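Local structure of uracil-dna glycosylase (Deinococcus radiodurans, 4UQM) at residues V77-Q82 with V138-A143; Y112-E117 with Q213-T218; E117-F122 with V236-P241; I181-Y186 with G205-L210. The protein belongs to the uracil-DNA glycosylase superfamily and is here a single chain with a four-stranded parallel sheet, bound to DNA. The protein carries 1 engineered substitution. All blocks are in the same frame, centred on the assembly; numbering follows the deposited sequence.

Contact 1: V77-Q82 with V138-A143; sequences VLILGQ and VLLLNA
Strands 77-81 and 138-142 run parallel with their axes 4.4 Å apart, and both faces of the pair are densely filled. On the face of L78, L80, L139 and L141, L78 and L139 lie side by side, L78 CD1 3.9 Å from L139 CD2. With CG anti to the backbone N and chi2 turned to 62°, L80 carries CD1 across to 3.4 Å from N142 C and against CB of L141. Helix 160-172 closes this face, I168 and V171 resting on L78 and V167 on L141. On the other face I79 CD1 touches V138 CG1 at 3.8 Å and also meets L140 CD2. The two strands form one outer half of the four-stranded parallel sheet of the uracil-DNA glycosylase fold, joined by a five-bond ladder that starts with L139 N to V77 O and ends with A143 N to G81 O. The ladder distorts toward its C-terminal end, where A143 N stands 44° above the carbonyl plane of G81. There the packing gives way to a polar end: N142 OD1 lies 3.2 Å from G81 CA, and a water accepts from Q82 N (2.9 Å) and donates to N142 OD1 (2.9 Å). Beyond it Q82 OE1 is hydrogen-bonded to a glycerol.

Contact 2: Y112-E117 with Q213-T218; sequences YKELTE and QYFFGT. With nucleotides of chain B.
Helix 106-118 of the uracil-DNA glycosylase fold is tied here to the type II beta turn F215-T218, in the loop that follows the last strand of the parallel sheet. E114 points from the helix toward the turn, CG anti to the backbone N (chi1 -179°) and the chain bent at the next bond. Its aliphatic part crosses the F215 ring obliquely, CB 3.6 Å from F215 CE2, with carboxylate and ring planes 66° apart. Past this ring, E114 OE1 receives a nearly straight hydrogen bond from G217 N (2.8 Å, 172°), the N-H coming from above the carboxylate plane. The same oxygen lies at the edge of the F216 ring, near its plane and 3.9 Å from F216 CD1. E114 OE2 accepts from the backbone N of R219, so two main-chain N-H groups grip this buried carboxylate, which would favour its charged form. K113 crosses F216 obliquely, K113 CB 4.1 Å from F216 CE1, while its ammonium turns back to N110. F215 meets W183 edge-to-face. On the DNA side Y214 CE2 lies 3.6 Å from C4' of DT11 of chain B, and its hydroxyl approaches C5' of DC12 of chain B. Within the turn F215 O accepts twice, from T218 N and, in the carbonyl plane, from T218 OG1 at 2.6 Å.

Contact 3: E117-F122 with V236-P241; sequences EDIPGF and VEWQLP
Helix 106-118 ends at D118, and the chain then reverses through a type II beta turn from I119 to F122, closed by F122 N to I119 O at 3.0 Å and with G121 at a positive phi (93°) that calls for glycine. Segment 236-241 has no regular helix or strand. The CA atoms of the two segments come nearest at F122 and Q239, 5.7 Å apart, and no hydrogen bond joins the segments. I119 crosses the W238 indole at about a right angle, its CD1 3.9 Å from W238 CD1, while V236 CG1 sits over the centre of one face of that indole. The contact thus lays the chain that follows helix 220-230 against the end of helix 106-118, at the periphery of the uracil-DNA glycosylase fold; F221 and W133 meet W238 edge-to-face. The F122 ring presents its edge to W238 O, which lies in the ring plane 3.5 Å from F122 CE1 and accepts from W133 NE1. The Q239 amide is turned only 16° from that ring. Its rotation is fixed by OE1, 3.4 Å from F122 CA and accepting from V123 N, while Q239 NE2 donates within the amide plane to a lone pair of L240 O at 2.9 Å.

Contact 4: I181-Y186 with G205-L210; sequences ILWGSY and GHPSPL. With nucleotides of chain B.
At the C-terminal end of the parallel sheet, where the DNA lies, the end of strand 179-183 meets the GHPSPL loop after strand 200-204. W183 and P207 cross at about a right angle, with P207 CD 3.9 Å from W183 CB and P207 CG over one face of the indole toward its rim; I181 CG2 lies over the opposite face. The H206 ring has P207 CD over one face and C5' of DG10 of chain B over the other, and its edge meets W183 O at 3.6 Å from H206 CD2. S208 N donates to H206 ND1 (3.0 Å), which fixes the ring's rotation. The phosphate of DT11 of chain B is held by both segments: S185 N reaches its OP2 at 2.8 Å (175°), and H206 N its OP1 at 2.9 Å. G184, whose positive phi (105°) calls for glycine, brings its CA close to the same OP1. S208 OG donates to OP2 of DG10 of chain B (2.9 Å) and accepts from L210 N, an ST turn. L210 then puts CD2 3.5 Å from C5 of DA8 of chain B and CB beside the sugar of DG10 of chain B, as in the leucine intercalation loop of uracil-DNA glycosylases.

How the contacts relate
Contact 1 lies at the centre of the chain, its touching residues all buried; contact 4 is buried within the protein-DNA complex, at the C-terminal end of the same sheet. L78 and L80 pair with I181 through probable backbone hydrogen bonds. Contacts 2 and 3 lie farther out, their centres about 18 and 19 Å from the centre of the chain, and share helix 106-118, with L115 packing on F122 and W238. Chemistry follows place: aliphatic meshing and a strand ladder in contact 1, a carboxylate holding main-chain N-H in contact 2, ring edges and an amide in contact 3, N-H groups on phosphate in contact 4. A probable hydrogen bond, G205 N to Y214 O, joins contacts 4 and 2.

Contact 1: V77-Q82 with V138-A143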
# COMPACT_ATOMS: atom_id res chain seq x y z
N VAL A 77 -6.92 -6.63 4.74
CA VAL A 77 -5.89 -5.81 5.40
C VAL A 77 -5.47 -4.75 4.42
O VAL A 77 -5.31 -5.05 3.22
CB VAL A 77 -4.66 -6.65 5.80
CG1 VAL A 77 -3.57 -5.77 6.43
CG2 VAL A 77 -5.05 -7.80 6.73
N LEU A 78 -5.40 -3.50 4.86
CA LEU A 78 -4.93 -2.44 4.02
C LEU A 78 -3.66 -1.90 4.66
O LEU A 78 -3.71 -1.37 5.73
CB LEU A 78 -6.00 -1.34 3.85
CG LEU A 78 -5.69 -0.25 2.83
CD1 LEU A 78 -6.96 0.46 2.41
CD2 LEU A 78 -4.68 0.77 3.38
N ILE A 79 -2.53 -2.09 3.99
CA ILE A 79 -1.24 -1.56 4.39
C ILE A 79 -1.05 -0.24 3.67
O ILE A 79 -1.17 -0.19 2.45
CB ILE A 79 -0.05 -2.52 4.14
CG1 ILE A 79 -0.17 -3.67 5.12
CG2 ILE A 79 1.31 -1.85 4.22
CD1 ILE A 79 0.85 -4.76 4.95
N LEU A 80 -0.75 0.83 4.40
CA LEU A 80 -0.56 2.14 3.79
C LEU A 80 0.79 2.72 4.19
O LEU A 80 1.02 2.99 5.36
CB LEU A 80 -1.68 3.09 4.21
CG LEU A 80 -1.78 4.41 3.46
CD1 LEU A 80 -2.06 4.20 2.00
CD2 LEU A 80 -2.75 5.37 4.03
N GLY A 81 1.69 2.78 3.21
CA GLY A 81 2.95 3.51 3.36
C GLY A 81 2.85 4.95 2.88
O GLY A 81 1.76 5.52 2.74
N GLN A 82 4.03 5.54 2.74
CA GLN A 82 4.14 6.94 2.38
C GLN A 82 4.03 7.20 0.88
O GLN A 82 3.12 7.91 0.41
CB GLN A 82 5.46 7.48 2.99
CG GLN A 82 5.75 8.94 2.61
CD GLN A 82 7.05 9.43 3.16
OE1 GLN A 82 7.15 9.72 4.36
NE2 GLN A 82 8.04 9.56 2.30
N VAL A 138 -4.43 -8.62 1.08
CA VAL A 138 -3.65 -7.52 1.66
C VAL A 138 -3.40 -6.48 0.58
O VAL A 138 -2.65 -6.72 -0.38
CB VAL A 138 -2.31 -8.02 2.19
CG1 VAL A 138 -1.54 -6.85 2.83
CG2 VAL A 138 -2.50 -9.14 3.23
N LEU A 139 -4.06 -5.32 0.70
CA LEU A 139 -3.93 -4.25 -0.25
C LEU A 139 -2.68 -3.46 0.13
O LEU A 139 -2.62 -2.88 1.20
CB LEU A 139 -5.18 -3.37 -0.23
CG LEU A 139 -5.21 -2.21 -1.21
CD1 LEU A 139 -5.30 -2.67 -2.65
CD2 LEU A 139 -6.47 -1.38 -0.95
N LEU A 140 -1.71 -3.46 -0.78
CA LEU A 140 -0.42 -2.84 -0.53
C LEU A 140 -0.36 -1.44 -1.14
O LEU A 140 0.09 -1.24 -2.26
CB LEU A 140 0.69 -3.78 -1.05
CG LEU A 140 0.78 -5.13 -0.31
CD1 LEU A 140 1.64 -6.07 -1.11
CD2 LEU A 140 1.43 -4.87 1.02
N LEU A 141 -0.82 -0.49 -0.37
CA LEU A 141 -1.05 0.89 -0.83
C LEU A 141 0.03 1.83 -0.29
O LEU A 141 0.66 1.55 0.70
CB LEU A 141 -2.45 1.37 -0.40
CG LEU A 141 -3.19 2.43 -1.22
CD1 LEU A 141 -3.38 1.97 -2.67
CD2 LEU A 141 -4.53 2.81 -0.56
N ASN A 142 0.18 2.96 -0.97
CA ASN A 142 0.89 4.13 -0.39
C ASN A 142 -0.03 5.34 -0.47
O ASN A 142 -0.92 5.38 -1.32
CB ASN A 142 2.15 4.42 -1.23
CG ASN A 142 3.31 3.49 -0.93
OD1 ASN A 142 3.70 3.32 0.21
ND2 ASN A 142 3.95 2.95 -2.00
N ALA A 143 0.20 6.31 0.43
CA ALA A 143 -0.60 7.49 0.42
C ALA A 143 -0.51 8.28 -0.88
O ALA A 143 -1.51 8.95 -1.28
CB ALA A 143 -0.27 8.37 1.62
O HOH W 1 6.16 3.89 1.67

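Contact 2: Y112-E117 with Q213-T218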
# COMPACT_ATOMS: atom_id res chain seq x y z
N TYR A 112 10.83 -7.46 7.36
CA TYR A 112 11.24 -8.87 7.61
C TYR A 112 11.78 -9.07 9.04
O TYR A 112 11.48 -10.09 9.68
CB TYR A 112 12.27 -9.33 6.60
CG TYR A 112 11.77 -9.61 5.18
CD1 TYR A 112 10.41 -9.58 4.84
CD2 TYR A 112 12.68 -9.86 4.15
CE1 TYR A 112 9.98 -9.83 3.58
CE2 TYR A 112 12.26 -10.12 2.85
CZ TYR A 112 10.90 -10.11 2.56
OH TYR A 112 10.49 -10.36 1.28
N LYS A 113 12.53 -8.11 9.57
CA LYS A 113 13.07 -8.20 10.95
C LYS A 113 11.93 -8.23 11.93
O LYS A 113 11.92 -9.04 12.88
CB LYS A 113 14.04 -7.03 11.29
CG LYS A 113 15.41 -7.11 10.63
CD LYS A 113 16.28 -5.89 10.93
CE LYS A 113 16.97 -5.35 9.70
NZ LYS A 113 17.79 -4.14 9.96
N GLU A 114 10.95 -7.35 11.75
CA GLU A 114 9.83 -7.28 12.64
C GLU A 114 8.96 -8.56 12.55
O GLU A 114 8.52 -9.11 13.58
CB GLU A 114 9.02 -6.01 12.37
CG GLU A 114 7.82 -5.84 13.28
CD GLU A 114 8.15 -5.57 14.72
OE1 GLU A 114 9.29 -5.18 15.03
OE2 GLU A 114 7.21 -5.73 15.57
N LEU A 115 8.70 -9.04 11.33
CA LEU A 115 7.99 -10.34 11.13
C LEU A 115 8.69 -11.50 11.81
O LEU A 115 8.03 -12.33 12.42
CB LEU A 115 7.87 -10.61 9.63
CG LEU A 115 6.66 -10.01 8.94
CD1 LEU A 115 6.82 -10.05 7.43
CD2 LEU A 115 5.37 -10.75 9.36
N THR A 116 10.02 -11.53 11.72
CA THR A 116 10.81 -12.60 12.34
C THR A 116 10.58 -12.61 13.85
O THR A 116 10.45 -13.68 14.42
CB THR A 116 12.29 -12.42 11.98
OG1 THR A 116 12.45 -12.60 10.57
CG2 THR A 116 13.20 -13.45 12.71
N GLU A 117 10.43 -11.45 14.48
CA GLU A 117 10.19 -11.40 15.90
C GLU A 117 8.71 -11.56 16.26
O GLU A 117 8.41 -12.09 17.31
CB GLU A 117 10.72 -10.10 16.48
CG GLU A 117 12.21 -9.90 16.33
CD GLU A 117 13.06 -11.08 16.80
OE1 GLU A 117 12.94 -11.51 17.96
OE2 GLU A 117 13.86 -11.62 15.98
N GLN A 213 13.16 3.28 14.65
CA GLN A 213 12.87 3.29 16.09
C GLN A 213 11.37 3.42 16.41
O GLN A 213 10.94 3.03 17.49
CB GLN A 213 13.63 4.42 16.79
CG GLN A 213 13.20 5.85 16.41
CD GLN A 213 13.99 6.92 17.12
OE1 GLN A 213 14.36 7.93 16.52
NE2 GLN A 213 14.26 6.72 18.39
N TYR A 214 10.61 4.00 15.47
CA TYR A 214 9.16 4.18 15.61
C TYR A 214 8.33 3.01 15.05
O TYR A 214 7.10 3.05 15.09
CB TYR A 214 8.75 5.49 14.98
CG TYR A 214 9.42 6.70 15.53
CD1 TYR A 214 9.06 7.22 16.77
CD2 TYR A 214 10.38 7.39 14.79
CE1 TYR A 214 9.68 8.36 17.29
CE2 TYR A 214 11.01 8.52 15.30
CZ TYR A 214 10.65 9.02 16.53
OH TYR A 214 11.25 10.19 17.02
N PHE A 215 9.02 2.03 14.48
CA PHE A 215 8.40 0.85 13.85
C PHE A 215 8.68 -0.46 14.59
O PHE A 215 7.76 -1.25 14.85
CB PHE A 215 8.91 0.74 12.41
CG PHE A 215 8.50 -0.54 11.71
CD1 PHE A 215 7.20 -0.70 11.26
CD2 PHE A 215 9.41 -1.58 11.50
CE1 PHE A 215 6.81 -1.88 10.61
CE2 PHE A 215 9.02 -2.78 10.89
CZ PHE A 215 7.73 -2.90 10.46
N PHE A 216 9.95 -0.69 14.94
CA PHE A 216 10.29 -1.94 15.62
C PHE A 216 9.54 -2.11 16.92
O PHE A 216 9.38 -1.16 17.68
CB PHE A 216 11.77 -2.00 15.88
CG PHE A 216 12.62 -2.20 14.67
CD1 PHE A 216 12.23 -3.02 13.59
CD2 PHE A 216 13.87 -1.60 14.64
CE1 PHE A 216 13.07 -3.20 12.50
CE2 PHE A 216 14.72 -1.82 13.56
CZ PHE A 216 14.31 -2.59 12.49
N GLY A 217 9.07 -3.33 17.15
CA GLY A 217 8.38 -3.67 18.42
C GLY A 217 6.89 -3.36 18.43
O GLY A 217 6.17 -3.67 19.42
N THR A 218 6.35 -2.86 17.32
CA THR A 218 4.95 -2.51 17.28
C THR A 218 4.03 -3.71 16.93
O THR A 218 2.81 -3.61 17.06
CB THR A 218 4.69 -1.35 16.30
OG1 THR A 218 5.17 -1.70 15.00
CG2 THR A 218 5.41 -0.09 16.83
P DT B 11 7.60 8.62 9.70
OP1 DT B 11 7.03 7.46 10.42
OP2 DT B 11 6.70 9.42 8.82
O5' DT B 11 8.16 9.63 10.82
C5' DT B 11 8.63 9.08 12.07
C4' DT B 11 8.91 10.26 12.97
O4' DT B 11 10.09 10.97 12.51
C3' DT B 11 7.78 11.29 13.01
O3' DT B 11 7.84 11.91 14.28
C2' DT B 11 8.29 12.40 12.12
C1' DT B 11 9.78 12.32 12.44
N1 DT B 11 10.70 12.99 11.50
C2 DT B 11 11.79 13.64 12.04
O2 DT B 11 12.07 13.59 13.23
N3 DT B 11 12.57 14.30 11.13
C4 DT B 11 12.36 14.39 9.76
O4 DT B 11 13.15 15.00 9.06
C5 DT B 11 11.20 13.70 9.27
C7 DT B 11 10.91 13.74 7.80
C6 DT B 11 10.44 13.04 10.15
P DC B 12 6.62 12.02 15.21
OP1 DC B 12 6.33 10.74 15.69
OP2 DC B 12 5.66 12.89 14.63
O5' DC B 12 7.22 12.80 16.45
C5' DC B 12 8.34 12.29 17.13
C4' DC B 12 9.28 13.44 17.41
O4' DC B 12 9.93 13.77 16.18
C3' DC B 12 8.57 14.71 17.84
O3' DC B 12 8.63 14.98 19.23
C2' DC B 12 9.33 15.81 17.14
C1' DC B 12 10.33 15.12 16.26
N1 DC B 12 10.35 15.67 14.91
C2 DC B 12 11.39 16.51 14.54
O2 DC B 12 12.27 16.78 15.36
N3 DC B 12 11.43 16.98 13.28
C4 DC B 12 10.46 16.66 12.42
N4 DC B 12 10.54 17.15 11.19
C5 DC B 12 9.37 15.83 12.78
C6 DC B 12 9.35 15.36 14.03

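Contact 3: E117-F122 with V236-P241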
# COMPACT_ATOMS: atom_id res chain seq x y z
N GLU A 117 10.43 -11.45 14.48
CA GLU A 117 10.19 -11.40 15.90
C GLU A 117 8.71 -11.56 16.26
O GLU A 117 8.41 -12.09 17.31
CB GLU A 117 10.72 -10.10 16.48
CG GLU A 117 12.21 -9.90 16.33
CD GLU A 117 13.06 -11.08 16.80
OE1 GLU A 117 12.94 -11.51 17.96
OE2 GLU A 117 13.86 -11.62 15.98
N ASP A 118 7.82 -11.09 15.39
CA ASP A 118 6.43 -10.95 15.72
C ASP A 118 5.62 -12.25 15.48
O ASP A 118 4.65 -12.52 16.18
CB ASP A 118 5.84 -9.81 14.86
CG ASP A 118 4.44 -9.43 15.24
OD1 ASP A 118 4.05 -9.64 16.43
OD2 ASP A 118 3.71 -8.91 14.34
N ILE A 119 5.96 -12.95 14.41
CA ILE A 119 5.24 -14.15 13.96
C ILE A 119 6.19 -15.34 14.10
O ILE A 119 7.04 -15.57 13.24
CB ILE A 119 4.78 -13.99 12.47
CG1 ILE A 119 3.84 -12.78 12.26
CG2 ILE A 119 4.15 -15.28 11.92
CD1 ILE A 119 2.50 -12.91 12.91
N PRO A 120 5.98 -16.18 15.11
CA PRO A 120 6.80 -17.35 15.32
C PRO A 120 6.88 -18.21 14.09
O PRO A 120 5.85 -18.43 13.43
CB PRO A 120 6.07 -18.09 16.46
CG PRO A 120 5.36 -17.01 17.19
CD PRO A 120 4.99 -16.00 16.15
N GLY A 121 8.09 -18.57 13.69
CA GLY A 121 8.28 -19.39 12.50
C GLY A 121 8.51 -18.66 11.20
O GLY A 121 8.88 -19.28 10.19
N PHE A 122 8.31 -17.34 11.18
CA PHE A 122 8.56 -16.60 9.94
C PHE A 122 10.05 -16.67 9.61
O PHE A 122 10.92 -16.39 10.48
CB PHE A 122 8.13 -15.14 10.09
CG PHE A 122 8.40 -14.34 8.85
CD1 PHE A 122 7.49 -14.34 7.80
CD2 PHE A 122 9.60 -13.64 8.70
CE1 PHE A 122 7.78 -13.63 6.62
CE2 PHE A 122 9.88 -12.92 7.55
CZ PHE A 122 8.97 -12.92 6.49
N VAL A 236 -3.92 -13.74 7.96
CA VAL A 236 -2.98 -13.70 6.85
C VAL A 236 -1.85 -14.69 7.08
O VAL A 236 -1.31 -14.82 8.17
CB VAL A 236 -2.35 -12.28 6.71
CG1 VAL A 236 -1.25 -12.23 5.63
CG2 VAL A 236 -3.42 -11.24 6.41
N GLU A 237 -1.47 -15.40 6.02
CA GLU A 237 -0.25 -16.17 6.04
C GLU A 237 0.90 -15.26 5.64
O GLU A 237 1.06 -14.93 4.45
CB GLU A 237 -0.36 -17.32 5.06
CG GLU A 237 0.93 -18.09 4.89
CD GLU A 237 1.33 -18.76 6.17
OE1 GLU A 237 0.72 -19.78 6.52
OE2 GLU A 237 2.18 -18.22 6.88
N TRP A 238 1.62 -14.74 6.63
CA TRP A 238 2.67 -13.79 6.36
C TRP A 238 3.91 -14.44 5.73
O TRP A 238 4.69 -13.77 5.04
CB TRP A 238 3.05 -13.00 7.63
CG TRP A 238 1.94 -12.13 8.17
CD1 TRP A 238 1.20 -12.35 9.31
CD2 TRP A 238 1.45 -10.90 7.61
NE1 TRP A 238 0.28 -11.33 9.47
CE2 TRP A 238 0.43 -10.43 8.45
CE3 TRP A 238 1.83 -10.15 6.49
CZ2 TRP A 238 -0.28 -9.25 8.16
CZ3 TRP A 238 1.13 -8.98 6.23
CH2 TRP A 238 0.09 -8.55 7.06
N GLN A 239 4.13 -15.73 5.96
CA GLN A 239 5.27 -16.40 5.31
C GLN A 239 5.20 -16.29 3.81
O GLN A 239 4.15 -16.50 3.24
CB GLN A 239 5.31 -17.88 5.70
CG GLN A 239 6.55 -18.61 5.16
CD GLN A 239 7.83 -17.99 5.70
OE1 GLN A 239 8.07 -18.01 6.92
NE2 GLN A 239 8.65 -17.44 4.83
N LEU A 240 6.32 -15.88 3.21
CA LEU A 240 6.51 -15.79 1.77
C LEU A 240 7.18 -17.03 1.26
O LEU A 240 7.91 -17.69 2.01
CB LEU A 240 7.36 -14.57 1.48
CG LEU A 240 6.69 -13.25 1.84
CD1 LEU A 240 7.76 -12.20 2.03
CD2 LEU A 240 5.64 -12.81 0.83
N PRO A 241 6.99 -17.36 -0.04
CA PRO A 241 7.73 -18.48 -0.62
C PRO A 241 9.23 -18.28 -0.55
O PRO A 241 9.70 -17.15 -0.69
CB PRO A 241 7.24 -18.56 -2.05
CG PRO A 241 6.33 -17.46 -2.26
CD PRO A 241 6.17 -16.66 -1.03

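Contact 4: I181-Y186 with G205-L210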
# COMPACT_ATOMS: atom_id res chain seq x y z
N ILE A 181 -3.41 -0.82 8.46
CA ILE A 181 -2.06 -0.63 9.02
C ILE A 181 -1.47 0.62 8.38
O ILE A 181 -1.20 0.66 7.20
CB ILE A 181 -1.13 -1.85 8.75
CG1 ILE A 181 -1.77 -3.15 9.29
CG2 ILE A 181 0.28 -1.61 9.28
CD1 ILE A 181 -0.97 -4.38 8.85
N LEU A 182 -1.28 1.67 9.22
CA LEU A 182 -0.85 2.99 8.74
C LEU A 182 0.59 3.15 9.17
O LEU A 182 0.88 3.32 10.38
CB LEU A 182 -1.77 4.07 9.33
CG LEU A 182 -3.28 3.82 9.10
CD1 LEU A 182 -4.08 4.99 9.71
CD2 LEU A 182 -3.61 3.63 7.63
N TRP A 183 1.49 3.12 8.19
CA TRP A 183 2.92 3.23 8.44
C TRP A 183 3.44 4.59 8.02
O TRP A 183 3.61 4.84 6.82
CB TRP A 183 3.69 2.15 7.65
CG TRP A 183 3.57 0.76 8.33
CD1 TRP A 183 3.25 0.49 9.64
CD2 TRP A 183 3.83 -0.49 7.72
NE1 TRP A 183 3.31 -0.88 9.88
CE2 TRP A 183 3.66 -1.49 8.69
CE3 TRP A 183 4.22 -0.88 6.43
CZ2 TRP A 183 3.86 -2.85 8.38
CZ3 TRP A 183 4.39 -2.21 6.15
CH2 TRP A 183 4.19 -3.16 7.10
N GLY A 184 3.74 5.42 9.01
CA GLY A 184 4.32 6.73 8.80
C GLY A 184 3.34 7.87 8.99
O GLY A 184 2.11 7.71 8.92
N SER A 185 3.91 9.06 9.16
CA SER A 185 3.09 10.22 9.46
C SER A 185 2.11 10.56 8.33
O SER A 185 0.98 10.98 8.57
CB SER A 185 3.98 11.41 9.75
OG SER A 185 4.80 11.16 10.91
N TYR A 186 2.57 10.43 7.09
CA TYR A 186 1.67 10.78 5.96
C TYR A 186 0.51 9.78 5.82
O TYR A 186 -0.66 10.20 5.67
CB TYR A 186 2.47 10.93 4.65
CG TYR A 186 3.29 12.22 4.68
CD1 TYR A 186 4.55 12.28 5.24
CD2 TYR A 186 2.73 13.43 4.26
CE1 TYR A 186 5.24 13.45 5.33
CE2 TYR A 186 3.39 14.62 4.37
CZ TYR A 186 4.64 14.63 4.94
OH TYR A 186 5.34 15.82 5.06
N GLY A 205 5.32 4.40 13.21
CA GLY A 205 6.26 4.94 12.26
C GLY A 205 6.49 4.01 11.07
O GLY A 205 6.22 2.79 11.08
N HIS A 206 7.05 4.59 10.03
CA HIS A 206 7.38 3.87 8.83
C HIS A 206 8.56 2.92 9.03
O HIS A 206 9.46 3.19 9.83
CB HIS A 206 7.67 4.96 7.76
CG HIS A 206 7.77 4.47 6.36
ND1 HIS A 206 8.91 3.88 5.89
CD2 HIS A 206 6.88 4.46 5.34
CE1 HIS A 206 8.73 3.54 4.62
NE2 HIS A 206 7.51 3.89 4.27
N PRO A 207 8.59 1.82 8.26
CA PRO A 207 9.71 0.86 8.48
C PRO A 207 11.08 1.24 7.85
O PRO A 207 12.06 0.54 8.02
CB PRO A 207 9.20 -0.41 7.82
CG PRO A 207 8.18 0.05 6.78
CD PRO A 207 7.52 1.23 7.45
N SER A 208 11.18 2.38 7.15
CA SER A 208 12.45 2.88 6.69
C SER A 208 13.45 2.90 7.84
O SER A 208 13.09 3.23 8.98
CB SER A 208 12.29 4.34 6.21
OG SER A 208 13.57 4.85 5.86
N PRO A 209 14.72 2.63 7.56
CA PRO A 209 15.75 2.75 8.61
C PRO A 209 15.76 4.17 9.23
O PRO A 209 16.11 4.29 10.40
CB PRO A 209 17.02 2.38 7.88
CG PRO A 209 16.74 2.61 6.47
CD PRO A 209 15.31 2.19 6.28
N LEU A 210 15.33 5.21 8.49
CA LEU A 210 15.34 6.57 9.02
C LEU A 210 14.22 6.84 10.03
O LEU A 210 14.24 7.91 10.67
CB LEU A 210 15.17 7.59 7.91
CG LEU A 210 16.19 7.53 6.77
CD1 LEU A 210 15.87 8.60 5.73
CD2 LEU A 210 17.59 7.60 7.29
P DG B 10 12.17 7.63 3.80
OP1 DG B 10 12.37 9.06 3.86
OP2 DG B 10 13.28 6.77 3.69
O5' DG B 10 11.29 7.13 5.03
C5' DG B 10 10.27 7.90 5.60
C4' DG B 10 10.38 7.88 7.10
O4' DG B 10 11.70 8.35 7.43
C3' DG B 10 9.40 8.80 7.81
O3' DG B 10 8.89 8.13 8.96
C2' DG B 10 10.25 10.01 8.15
C1' DG B 10 11.64 9.43 8.32
N9 DG B 10 12.73 10.35 7.99
C8 DG B 10 13.10 10.79 6.75
N7 DG B 10 14.10 11.62 6.77
C5 DG B 10 14.40 11.75 8.12
C6 DG B 10 15.38 12.55 8.76
O6 DG B 10 16.20 13.31 8.26
N1 DG B 10 15.34 12.39 10.14
C2 DG B 10 14.47 11.57 10.81
N2 DG B 10 14.59 11.54 12.13
N3 DG B 10 13.54 10.84 10.22
C4 DG B 10 13.57 10.98 8.88
P DT B 11 7.60 8.62 9.70
OP1 DT B 11 7.03 7.46 10.42
OP2 DT B 11 6.70 9.42 8.82
O5' DT B 11 8.16 9.63 10.82
C5' DT B 11 8.63 9.08 12.07
C4' DT B 11 8.91 10.26 12.97
O4' DT B 11 10.09 10.97 12.51
C3' DT B 11 7.78 11.29 13.01
O3' DT B 11 7.84 11.91 14.28
C2' DT B 11 8.29 12.40 12.12
C1' DT B 11 9.78 12.32 12.44
N1 DT B 11 10.70 12.99 11.50
C2 DT B 11 11.79 13.64 12.04
O2 DT B 11 12.07 13.59 13.23
N3 DT B 11 12.57 14.30 11.13
C4 DT B 11 12.36 14.39 9.76
O4 DT B 11 13.15 15.00 9.06
C5 DT B 11 11.20 13.70 9.27
C7 DT B 11 10.91 13.74 7.80
C6 DT B 11 10.44 13.04 10.15
P DA B 8 18.56 6.43 -1.74
OP1 DA B 8 19.24 6.05 -3.00
OP2 DA B 8 17.61 7.58 -1.64
O5' DA B 8 18.02 5.17 -0.93
C5' DA B 8 17.13 5.43 0.16
C4' DA B 8 17.08 4.26 1.10
O4' DA B 8 18.24 4.27 1.97
C3' DA B 8 15.86 4.32 2.01
O3' DA B 8 15.34 3.02 2.28
C2' DA B 8 16.39 4.91 3.30
C1' DA B 8 17.85 4.51 3.32
N9 DA B 8 18.72 5.55 3.86
C8 DA B 8 19.72 5.39 4.79
N7 DA B 8 20.30 6.51 5.14
C5 DA B 8 19.62 7.48 4.42
C6 DA B 8 19.75 8.88 4.36
N6 DA B 8 20.65 9.57 5.06
N1 DA B 8 18.92 9.56 3.53
C2 DA B 8 18.00 8.86 2.84
N3 DA B 8 17.78 7.55 2.82
C4 DA B 8 18.64 6.91 3.64